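Side-chain contacts in putative metal-dependent isothiocyanate hydrolase SaxA (Pectobacterium carotovorum, PDB 6BRM), which probably hydrolyses isothiocyanates, using a pair of zinc ions held in a metallo-beta-lactamase-type active site: residues 122-127 with 172-177; 207-212 with 246-251; 66-71 with 95-100. All blocks are in the same frame, centred on the assembly; numbering follows the deposited sequence. Where two conformers were deposited one is given.

Contact 1: residues 122-127 with 172-177; sequences YKTDGQ and VKSLQR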
loop_
_atom_site.group_PDB
_atom_site.type_symbol
_atom_site.label_atom_id
_atom_site.label_comp_id
_atom_site.label_asym_id
_atom_site.label_seq_id
_atom_site.Cartn_x
_atom_site.Cartn_y
_atom_site.Cartn_z
ATOM N N TYR B 122 3.919 -16.149 2.337
ATOM C CA TYR B 122 3.738 -14.916 1.568
ATOM C C TYR B 122 4.091 -13.700 2.424
ATOM O O TYR B 122 3.613 -13.582 3.555
ATOM C CB TYR B 122 2.292 -14.777 1.092
ATOM C CG TYR B 122 1.775 -15.903 0.223
ATOM C CD1 TYR B 122 1.943 -15.872 -1.164
ATOM C CD2 TYR B 122 1.082 -16.981 0.778
ATOM C CE1 TYR B 122 1.455 -16.894 -1.971
ATOM C CE2 TYR B 122 0.586 -18.004 -0.018
ATOM C CZ TYR B 122 0.777 -17.959 -1.392
ATOM O OH TYR B 122 0.289 -18.973 -2.182
ATOM N N LYS B 123 4.913 -12.805 1.870
ATOM C CA LYS B 123 5.278 -11.540 2.507
ATOM C C LYS B 123 4.291 -10.463 2.052
ATOM O O LYS B 123 4.052 -10.318 0.852
ATOM C CB LYS B 123 6.710 -11.146 2.117
ATOM C CG LYS B 123 7.245 -9.898 2.808
ATOM C CD LYS B 123 8.710 -9.619 2.478
ATOM C CE LYS B 123 8.934 -9.169 1.038
ATOM N NZ LYS B 123 8.231 -7.895 0.718
ATOM N N THR B 124 3.749 -9.711 3.014
ATOM C CA THR B 124 2.696 -8.710 2.787
ATOM C C THR B 124 3.216 -7.286 2.990
ATOM O O THR B 124 4.114 -7.061 3.806
ATOM C CB THR B 124 1.543 -8.916 3.788
ATOM O OG1 THR B 124 1.250 -10.311 3.909
ATOM C CG2 THR B 124 0.291 -8.169 3.349
ATOM N N ASP B 125 2.641 -6.327 2.264
ATOM C CA ASP B 125 3.007 -4.915 2.418
ATOM C C ASP B 125 2.007 -4.237 3.343
ATOM O O ASP B 125 0.809 -4.301 3.104
ATOM C CB ASP B 125 3.044 -4.193 1.063
ATOM C CG ASP B 125 3.729 -2.821 1.140
ATOM O OD1 ASP B 125 4.893 -2.750 1.586
ATOM O OD2 ASP B 125 3.105 -1.813 0.749
ATOM N N GLY B 126 2.511 -3.611 4.405
ATOM C CA GLY B 126 1.693 -2.833 5.338
ATOM C C GLY B 126 2.082 -1.369 5.272
ATOM O O GLY B 126 2.905 -0.978 4.442
ATOM N N GLN B 127 1.470 -0.556 6.130
ATOM C CA GLN B 127 1.882 0.827 6.320
ATOM C C GLN B 127 1.992 1.128 7.814
ATOM O O GLN B 127 0.986 1.146 8.523
ATOM C CB GLN B 127 0.900 1.778 5.637
ATOM C CG GLN B 127 1.467 3.169 5.398
ATOM C CD GLN B 127 0.651 3.974 4.408
ATOM O OE1 GLN B 127 0.993 4.056 3.227
ATOM N NE2 GLN B 127 -0.438 4.566 4.883
ATOM N N VAL B 172 -6.436 -5.017 3.513
ATOM C CA VAL B 172 -7.773 -5.499 3.126
ATOM C C VAL B 172 -7.697 -6.525 1.994
ATOM O O VAL B 172 -8.351 -7.567 2.063
ATOM C CB VAL B 172 -8.716 -4.336 2.715
ATOM C CG1 VAL B 172 -10.073 -4.862 2.237
ATOM C CG2 VAL B 172 -8.902 -3.375 3.879
ATOM N N LYS B 173 -6.907 -6.227 0.963
ATOM C CA LYS B 173 -6.695 -7.162 -0.155
ATOM C C LYS B 173 -6.054 -8.493 0.256
ATOM O O LYS B 173 -6.291 -9.516 -0.390
ATOM C CB LYS B 173 -5.850 -6.514 -1.258
ATOM C CG LYS B 173 -6.586 -5.438 -2.040
ATOM C CD LYS B 173 -5.673 -4.731 -3.031
ATOM C CE LYS B 173 -5.306 -5.608 -4.219
ATOM N NZ LYS B 173 -4.423 -4.889 -5.181
ATOM N N SER B 174 -5.238 -8.474 1.311
ATOM C CA SER B 174 -4.640 -9.698 1.857
ATOM C C SER B 174 -5.674 -10.587 2.550
ATOM O O SER B 174 -5.610 -11.807 2.434
ATOM C CB SER B 174 -3.509 -9.356 2.822
ATOM O OG SER B 174 -2.509 -8.614 2.153
ATOM N N LEU B 175 -6.613 -9.974 3.269
ATOM C CA LEU B 175 -7.749 -10.699 3.852
ATOM C C LEU B 175 -8.656 -11.264 2.759
ATOM O O LEU B 175 -9.142 -12.386 2.878
ATOM C CB LEU B 175 -8.575 -9.794 4.777
ATOM C CG LEU B 175 -7.923 -9.190 6.029
ATOM C CD1 LEU B 175 -8.894 -8.237 6.713
ATOM C CD2 LEU B 175 -7.461 -10.267 7.000
ATOM N N GLN B 176 -8.882 -10.482 1.703
ATOM C CA GLN B 176 -9.716 -10.917 0.572
ATOM C C GLN B 176 -9.057 -12.024 -0.252
ATOM O O GLN B 176 -9.733 -12.968 -0.665
ATOM C CB GLN B 176 -10.074 -9.733 -0.333
ATOM C CG GLN B 176 -11.041 -8.745 0.307
ATOM C CD GLN B 176 -11.309 -7.521 -0.554
ATOM O OE1 GLN B 176 -10.837 -7.423 -1.688
ATOM N NE2 GLN B 176 -12.078 -6.581 -0.017
ATOM N N ARG B 177 -7.752 -11.915 -0.482
ATOM C CA ARG B 177 -7.019 -12.922 -1.254
ATOM C C ARG B 177 -6.868 -14.231 -0.475
ATOM O O ARG B 177 -7.474 -15.240 -0.841
ATOM C CB ARG B 177 -5.643 -12.392 -1.687
ATOM C CG ARG B 177 -4.803 -13.377 -2.489
ATOM C CD ARG B 177 -3.433 -12.804 -2.812
ATOM N NE ARG B 177 -2.539 -13.801 -3.397
ATOM C CZ ARG B 177 -1.277 -13.578 -3.761
ATOM N NH1 ARG B 177 -0.724 -12.376 -3.610
ATOM N NH2 ARG B 177 -0.555 -14.570 -4.284
#

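Contact 2: residues 207-212 with 246-251; sequences RTLKML and DKILIP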
loop_
_atom_site.group_PDB
_atom_site.type_symbol
_atom_site.label_atom_id
_atom_site.label_comp_id
_atom_site.label_asym_id
_atom_site.label_seq_id
_atom_site.Cartn_x
_atom_site.Cartn_y
_atom_site.Cartn_z
ATOM N N ARG B 207 -13.483 -3.861 12.401
ATOM C CA ARG B 207 -13.484 -3.644 10.951
ATOM C C ARG B 207 -13.007 -4.855 10.136
ATOM O O ARG B 207 -13.475 -5.069 9.015
ATOM C CB ARG B 207 -12.643 -2.410 10.608
ATOM C CG ARG B 207 -13.350 -1.094 10.895
ATOM C CD ARG B 207 -12.378 0.069 11.009
ATOM N NE ARG B 207 -13.063 1.358 10.954
ATOM C CZ ARG B 207 -13.804 1.858 11.939
ATOM N NH1 ARG B 207 -13.964 1.178 13.066
ATOM N NH2 ARG B 207 -14.387 3.040 11.796
ATOM N N THR B 208 -12.082 -5.636 10.698
ATOM C CA THR B 208 -11.647 -6.909 10.093
ATOM C C THR B 208 -12.739 -7.969 10.128
ATOM O O THR B 208 -12.998 -8.638 9.127
ATOM C CB THR B 208 -10.443 -7.527 10.837
ATOM O OG1 THR B 208 -10.714 -7.592 12.241
ATOM C CG2 THR B 208 -9.211 -6.726 10.613
ATOM N N LEU B 209 -13.363 -8.113 11.295
ATOM C CA LEU B 209 -14.354 -9.165 11.531
ATOM C C LEU B 209 -15.654 -8.917 10.747
ATOM O O LEU B 209 -16.366 -9.863 10.420
ATOM C CB LEU B 209 -14.631 -9.319 13.038
ATOM C CG LEU B 209 -14.752 -10.744 13.588
ATOM C CD1 LEU B 209 -13.450 -11.521 13.435
ATOM C CD2 LEU B 209 -15.173 -10.699 15.050
ATOM N N LYS B 210 -15.964 -7.653 10.456
ATOM C CA LYS B 210 -17.038 -7.315 9.509
ATOM C C LYS B 210 -16.691 -7.799 8.100
ATOM O O LYS B 210 -17.537 -8.357 7.406
ATOM C CB LYS B 210 -17.309 -5.804 9.492
ATOM C CG LYS B 210 -18.077 -5.310 10.707
ATOM C CD LYS B 210 -18.138 -3.792 10.765
ATOM C CE LYS B 210 -18.942 -3.322 11.967
ATOM N NZ LYS B 210 -18.679 -1.895 12.302
ATOM N N MET B 211 -15.441 -7.577 7.700
ATOM C CA MET B 211 -14.921 -8.021 6.401
ATOM C C MET B 211 -14.902 -9.549 6.301
ATOM O O MET B 211 -15.344 -10.115 5.299
ATOM C CB MET B 211 -13.494 -7.483 6.181
ATOM C CG MET B 211 -13.134 -7.176 4.733
ATOM S SD MET B 211 -13.190 -5.410 4.354
ATOM C CE MET B 211 -14.858 -4.993 4.855
ATOM N N LEU B 212 -14.401 -10.197 7.353
ATOM C CA LEU B 212 -14.127 -11.634 7.355
ATOM C C LEU B 212 -14.677 -12.295 8.640
ATOM O O LEU B 212 -13.911 -12.642 9.544
ATOM C CB LEU B 212 -12.613 -11.835 7.211
ATOM C CG LEU B 212 -12.091 -13.191 6.738
ATOM C CD1 LEU B 212 -12.493 -13.472 5.296
ATOM C CD2 LEU B 212 -10.578 -13.220 6.878
ATOM N N ASP B 246 -16.070 -13.836 22.147
ATOM C CA ASP B 246 -15.524 -15.195 21.943
ATOM C C ASP B 246 -14.805 -15.417 20.600
ATOM O O ASP B 246 -14.261 -16.500 20.365
ATOM C CB ASP B 246 -16.603 -16.277 22.177
ATOM C CG ASP B 246 -17.783 -16.173 21.218
ATOM O OD1 ASP B 246 -18.000 -15.090 20.628
ATOM O OD2 ASP B 246 -18.509 -17.179 21.072
ATOM N N LYS B 247 -14.803 -14.401 19.732
ATOM C CA LYS B 247 -13.995 -14.401 18.501
ATOM C C LYS B 247 -12.690 -13.594 18.610
ATOM O O LYS B 247 -11.814 -13.740 17.755
ATOM C CB LYS B 247 -14.820 -13.890 17.314
ATOM C CG LYS B 247 -15.738 -14.941 16.718
ATOM C CD LYS B 247 -16.427 -14.439 15.459
ATOM C CE LYS B 247 -17.001 -15.594 14.650
ATOM N NZ LYS B 247 -15.949 -16.404 13.965
ATOM N N ILE B 248 -12.567 -12.741 19.631
ATOM C CA ILE B 248 -11.324 -11.997 19.884
ATOM C C ILE B 248 -10.513 -12.707 20.974
ATOM O O ILE B 248 -10.811 -12.585 22.165
ATOM C CB ILE B 248 -11.593 -10.520 20.294
ATOM C CG1 ILE B 248 -12.622 -9.852 19.365
ATOM C CG2 ILE B 248 -10.294 -9.720 20.319
ATOM C CD1 ILE B 248 -12.377 -10.043 17.885
ATOM N N LEU B 249 -9.500 -13.461 20.549
ATOM C CA LEU B 249 -8.548 -14.087 21.469
ATOM C C LEU B 249 -7.541 -13.040 21.946
ATOM O O LEU B 249 -6.937 -12.341 21.131
ATOM C CB LEU B 249 -7.816 -15.262 20.803
ATOM C CG LEU B 249 -8.461 -16.654 20.876
ATOM C CD1 LEU B 249 -8.287 -17.257 22.264
ATOM C CD2 LEU B 249 -9.930 -16.623 20.483
ATOM N N ILE B 250 -7.377 -12.929 23.266
ATOM C CA ILE B 250 -6.449 -11.971 23.870
ATOM C C ILE B 250 -5.582 -12.739 24.875
ATOM O O ILE B 250 -5.856 -12.731 26.077
ATOM C CB ILE B 250 -7.182 -10.786 24.556
ATOM C CG1 ILE B 250 -8.344 -10.272 23.695
ATOM C CG2 ILE B 250 -6.201 -9.650 24.815
ATOM C CD1 ILE B 250 -9.198 -9.226 24.379
ATOM N N PRO B 251 -4.524 -13.410 24.381
ATOM C CA PRO B 251 -3.775 -14.339 25.218
ATOM C C PRO B 251 -2.855 -13.645 26.218
ATOM O O PRO B 251 -2.366 -12.539 25.960
ATOM C CB PRO B 251 -2.935 -15.103 24.197
ATOM C CG PRO B 251 -2.627 -14.073 23.166
ATOM C CD PRO B 251 -3.861 -13.212 23.077
#

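Contact 3: residues 66-71 with 95-100; sequences THTHTD and AALIRS. With ZN (zinc ion), chain L; ZN (zinc ion), chain M.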
loop_
_atom_site.group_PDB
_atom_site.type_symbol
_atom_site.label_atom_id
_atom_site.label_comp_id
_atom_site.label_asym_id
_atom_site.label_seq_id
_atom_site.Cartn_x
_atom_site.Cartn_y
_atom_site.Cartn_z
ATOM N N THR B 66 10.059 -9.224 10.835
ATOM C CA THR B 66 9.177 -8.377 10.027
ATOM C C THR B 66 9.843 -7.031 9.735
ATOM O O THR B 66 9.682 -6.481 8.647
ATOM C CB THR B 66 7.821 -8.126 10.715
ATOM O OG1 THR B 66 8.020 -7.470 11.975
ATOM C CG2 THR B 66 7.073 -9.439 10.928
ATOM N N HIS B 67 10.557 -6.507 10.731
ATOM C CA HIS B 67 11.398 -5.310 10.591
ATOM C C HIS B 67 12.342 -5.188 11.797
ATOM O O HIS B 67 12.263 -5.992 12.733
ATOM C CB HIS B 67 10.554 -4.032 10.403
ATOM C CG HIS B 67 9.615 -3.727 11.532
ATOM N ND1 HIS B 67 8.855 -4.687 12.164
ATOM C CD2 HIS B 67 9.273 -2.547 12.104
ATOM C CE1 HIS B 67 8.107 -4.117 13.092
ATOM N NE2 HIS B 67 8.343 -2.817 13.080
ATOM N N THR B 68 13.230 -4.191 11.767
ATOM C CA THR B 68 14.282 -4.039 12.781
ATOM C C THR B 68 13.994 -2.987 13.872
ATOM O O THR B 68 14.922 -2.526 14.537
ATOM C CB THR B 68 15.627 -3.719 12.098
ATOM O OG1 THR B 68 15.505 -2.501 11.352
ATOM C CG2 THR B 68 16.029 -4.848 11.162
ATOM N N HIS B 69 12.726 -2.617 14.070
ATOM C CA HIS B 69 12.346 -1.772 15.213
ATOM C C HIS B 69 12.667 -2.506 16.514
ATOM O O HIS B 69 12.454 -3.717 16.612
ATOM C CB HIS B 69 10.862 -1.380 15.170
ATOM C CG HIS B 69 10.548 -0.289 14.188
ATOM N ND1 HIS B 69 9.256 0.070 13.862
ATOM C CD2 HIS B 69 11.359 0.515 13.456
ATOM C CE1 HIS B 69 9.288 1.054 12.978
ATOM N NE2 HIS B 69 10.551 1.342 12.718
ATOM N N THR B 70 13.182 -1.769 17.498
ATOM C CA THR B 70 13.793 -2.360 18.703
ATOM C C THR B 70 12.856 -3.281 19.493
ATOM O O THR B 70 13.304 -4.290 20.044
ATOM C CB THR B 70 14.356 -1.268 19.639
ATOM O OG1 THR B 70 15.089 -0.307 18.867
ATOM C CG2 THR B 70 15.278 -1.872 20.697
ATOM N N ASP B 71 11.562 -2.954 19.511
ATOM C CA ASP B 71 10.532 -3.819 20.124
ATOM C C ASP B 71 10.206 -5.111 19.336
ATOM O O ASP B 71 9.294 -5.851 19.717
ATOM C CB ASP B 71 9.235 -3.024 20.391
ATOM C CG ASP B 71 8.612 -2.470 19.121
ATOM O OD1 ASP B 71 9.343 -1.785 18.377
ATOM O OD2 ASP B 71 7.409 -2.704 18.861
ATOM N N ALA B 95 18.517 -7.320 5.893
ATOM C CA ALA B 95 19.476 -8.422 5.794
ATOM C C ALA B 95 20.904 -7.932 6.012
ATOM O O ALA B 95 21.650 -8.530 6.789
ATOM C CB ALA B 95 19.362 -9.116 4.446
ATOM N N ALA B 96 21.266 -6.842 5.331
ATOM C CA ALA B 96 22.590 -6.220 5.468
ATOM C C ALA B 96 22.887 -5.787 6.901
ATOM O O ALA B 96 23.989 -6.012 7.399
ATOM C CB ALA B 96 22.716 -5.027 4.530
ATOM N N LEU B 97 21.902 -5.162 7.548
ATOM C CA LEU B 97 22.008 -4.755 8.954
ATOM C C LEU B 97 22.264 -5.963 9.847
ATOM O O LEU B 97 23.268 -6.006 10.559
ATOM C CB LEU B 97 20.734 -4.022 9.405
ATOM C CG LEU B 97 20.576 -3.632 10.887
ATOM C CD1 LEU B 97 21.818 -2.953 11.452
ATOM C CD2 LEU B 97 19.354 -2.739 11.072
ATOM N N ILE B 98 21.365 -6.944 9.777
ATOM C CA ILE B 98 21.492 -8.197 10.543
ATOM C C ILE B 98 22.828 -8.910 10.261
ATOM O O ILE B 98 23.455 -9.427 11.188
ATOM C CB ILE B 98 20.255 -9.131 10.328
ATOM C CG1 ILE B 98 19.161 -8.829 11.362
ATOM C CG2 ILE B 98 20.595 -10.612 10.469
ATOM C CD1 ILE B 98 18.636 -7.409 11.375
ATOM N N ARG B 99 23.264 -8.911 9.001
ATOM C CA ARG B 99 24.547 -9.533 8.613
ATOM C C ARG B 99 25.761 -8.830 9.219
ATOM O O ARG B 99 26.723 -9.488 9.626
ATOM C CB ARG B 99 24.680 -9.587 7.085
ATOM C CG ARG B 99 25.809 -10.470 6.552
ATOM C CD ARG B 99 25.413 -11.141 5.240
ATOM N NE ARG B 99 24.789 -10.194 4.304
ATOM C CZ ARG B 99 23.837 -10.479 3.406
ATOM N NH1 ARG B 99 23.336 -11.711 3.268
ATOM N NH2 ARG B 99 23.368 -9.505 2.630
ATOM N N SER B 100 25.700 -7.500 9.292
ATOM C CA SER B 100 26.781 -6.700 9.876
ATOM C C SER B 100 26.802 -6.732 11.415
ATOM O O SER B 100 27.762 -6.266 12.028
ATOM C CB SER B 100 26.707 -5.255 9.376
ATOM O OG SER B 100 27.998 -4.670 9.359
HETATM ZN ZN ZN L . 7.515 -1.200 14.341
HETATM ZN ZN ZN M . 6.226 -2.510 17.003
HETATM O O HOH W 1 7.898 -1.164 16.493
HETATM O O HOH W 2 5.226 -0.606 17.468
#

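Contact 1: residues 122-127 with 172-177
Two separate touches join strand 120-124 to helix 169-178: Thr124 against Ser174, and Tyr122 against Arg177. Thr124 and Ser174 have the closest CA atoms of the two segments, 7.5 Å apart, and both CB atoms point toward the other segment. The methyl is the branch of Thr124 that makes the contact. With OG1 beside the backbone N (chi1 -43°), CG2 is swung toward the carbonyl carbon and reaches the helix, where Thr124 CG2 lies 4.0 Å from Ser174 CB. Ser174 OG is hydrogen-bonded to Pro170 O within the same helix, and its contact with Thr124 is not a hydrogen bond. Tyr160 of strand 159-163 touches both side chains.

The second touch depends on length. Arg177 leaves the helix with CG anti to its backbone N (chi1 180°) and stays extended to NE, which carries the guanidinium as far as the tyrosine. Arg177 NH2 comes within 3.8 Å of Tyr122 CE1; the side chains cross at about a right angle, with ring and guanidinium planes 61° apart, an oblique approach. NH2 also forms a salt bridge with Glu112, and the ring of Tyr122 meets that of Phe178. The contact thus has no polar bond of its own: these two segments meet by van der Waals contact, while Ser174 OG and Arg177 NH2 find polar partners outside them, in Pro170 O and Glu112.

Contact 2: residues 207-212 with 246-251
A single methyl group, CD2 of Leu209, makes every close approach from helix 203-211 to segment 246-251. Leu209 CD2 lies against the aliphatic part of Lys247, 3.9 Å from Lys247 CB and 4.0 Å from Lys247 CD, and it meets Ile248 CD1, also at 4.0 Å. The methyl thus rests against both the lysine carbons and the isoleucine tip. Of these touches, the one between Leu209 and Ile248 is the buried part. Ile248 gets there by its torsions: its CB does not point at the helix, but CG1 stands beside the backbone N (chi1 -47°) and the terminal CD1 is turned back toward Leu209.

Lys247 forms the partly exposed rim, at similar distances. Its CB does point at the helix, and the chain runs out past the leucine until it bends at chi4 (-72°). The bend separates two roles: the carbons cover Leu209, whereas NZ hydrogen-bonds to Pro213 O, just beyond the helix. With the nearest CA atoms, those of Leu209 and Lys247, 8.7 Å apart and only 115 Å² buried in total, the segments are bridged by side chains, not backbone.

Ile217 of strand 216-220 touches both Leu209 and Ile248, placing the helix over the border between this strand and its parallel neighbour 248-249, the outermost strand on that side of the sheet. Helix 232-241, which connects those two strands, supplies Ser239 as a further neighbour of Ile248.

Contact 3: residues 66-71 with 95-100
Thr68 points its CB toward helix 92-100, and its chi1 of 60° sets OG1 between the backbone N and carbonyl carbon and CG2 beside the N, where the methyl reaches Ile98. Leu97 answers from the helix with CG anti to its backbone N (chi1 174°), and the two side chains meet tip to tip: Leu97 CD2 is 3.9 Å from both Thr68 OG1 and Thr68 CG2. Thr68 CG2 is also 3.7 Å from Ile98 CD1; these two side chains slide past each other in opposite directions. The Ile98 end is buried and the Leu97 end exposed.

Thr68 sits inside the zinc-binding motif His-X-His-X-Asp-His of the metallo-beta-lactamase superfamily, and its neighbours face the metals. His67 NE2 and His69 ND1 both bind the same zinc, each at 2.2 Å, a site completed by His128, Asp164 and a water. Asp71 OD2 binds the second zinc, also at 2.2 Å, together with His72, His221, the shared Asp164 and a second water; the first water bridges the two ions and donates a hydrogen bond to Asp71 OD1. The second shell fixes the first: His67 ND1 donates to Thr66 OG1 at 2.9 Å (N-H...O angle 151°), in the ring plane, and Thr66 OG1 is in turn hydrogen-bonded to Asp23.

The motif loop follows strand 62-64 and leads to helix 75-80. Helix 92-100 connects the parallel strands 87-89 and 106-108 of the same sheet; Ile98 packs on Ile106 of the latter and on Leu65 and Trp73, at either end of the loop.

How the contacts relate
Along the chain the contacts come in series: contact 3 closes before contact 1 opens, and contact 1 before contact 2. Contacts 1 and 2 have centres about 17 Å apart and share the sheet that runs from strand 112-114 to strand 248-249. Their helices touch, Val172 CG1 lying 3.8 Å from Met211 SD, and both contacts reach the second subunit. Contact 3 belongs to the other seven-stranded sheet, its centre about 22 Å from that of contact 1 and about 30 Å from that of contact 2, which lies on the opposite side of the chain's centre. Helices thus pack on both sheets of this two-sheet fold, while the dinuclear zinc site draws ligands from loops associated with each.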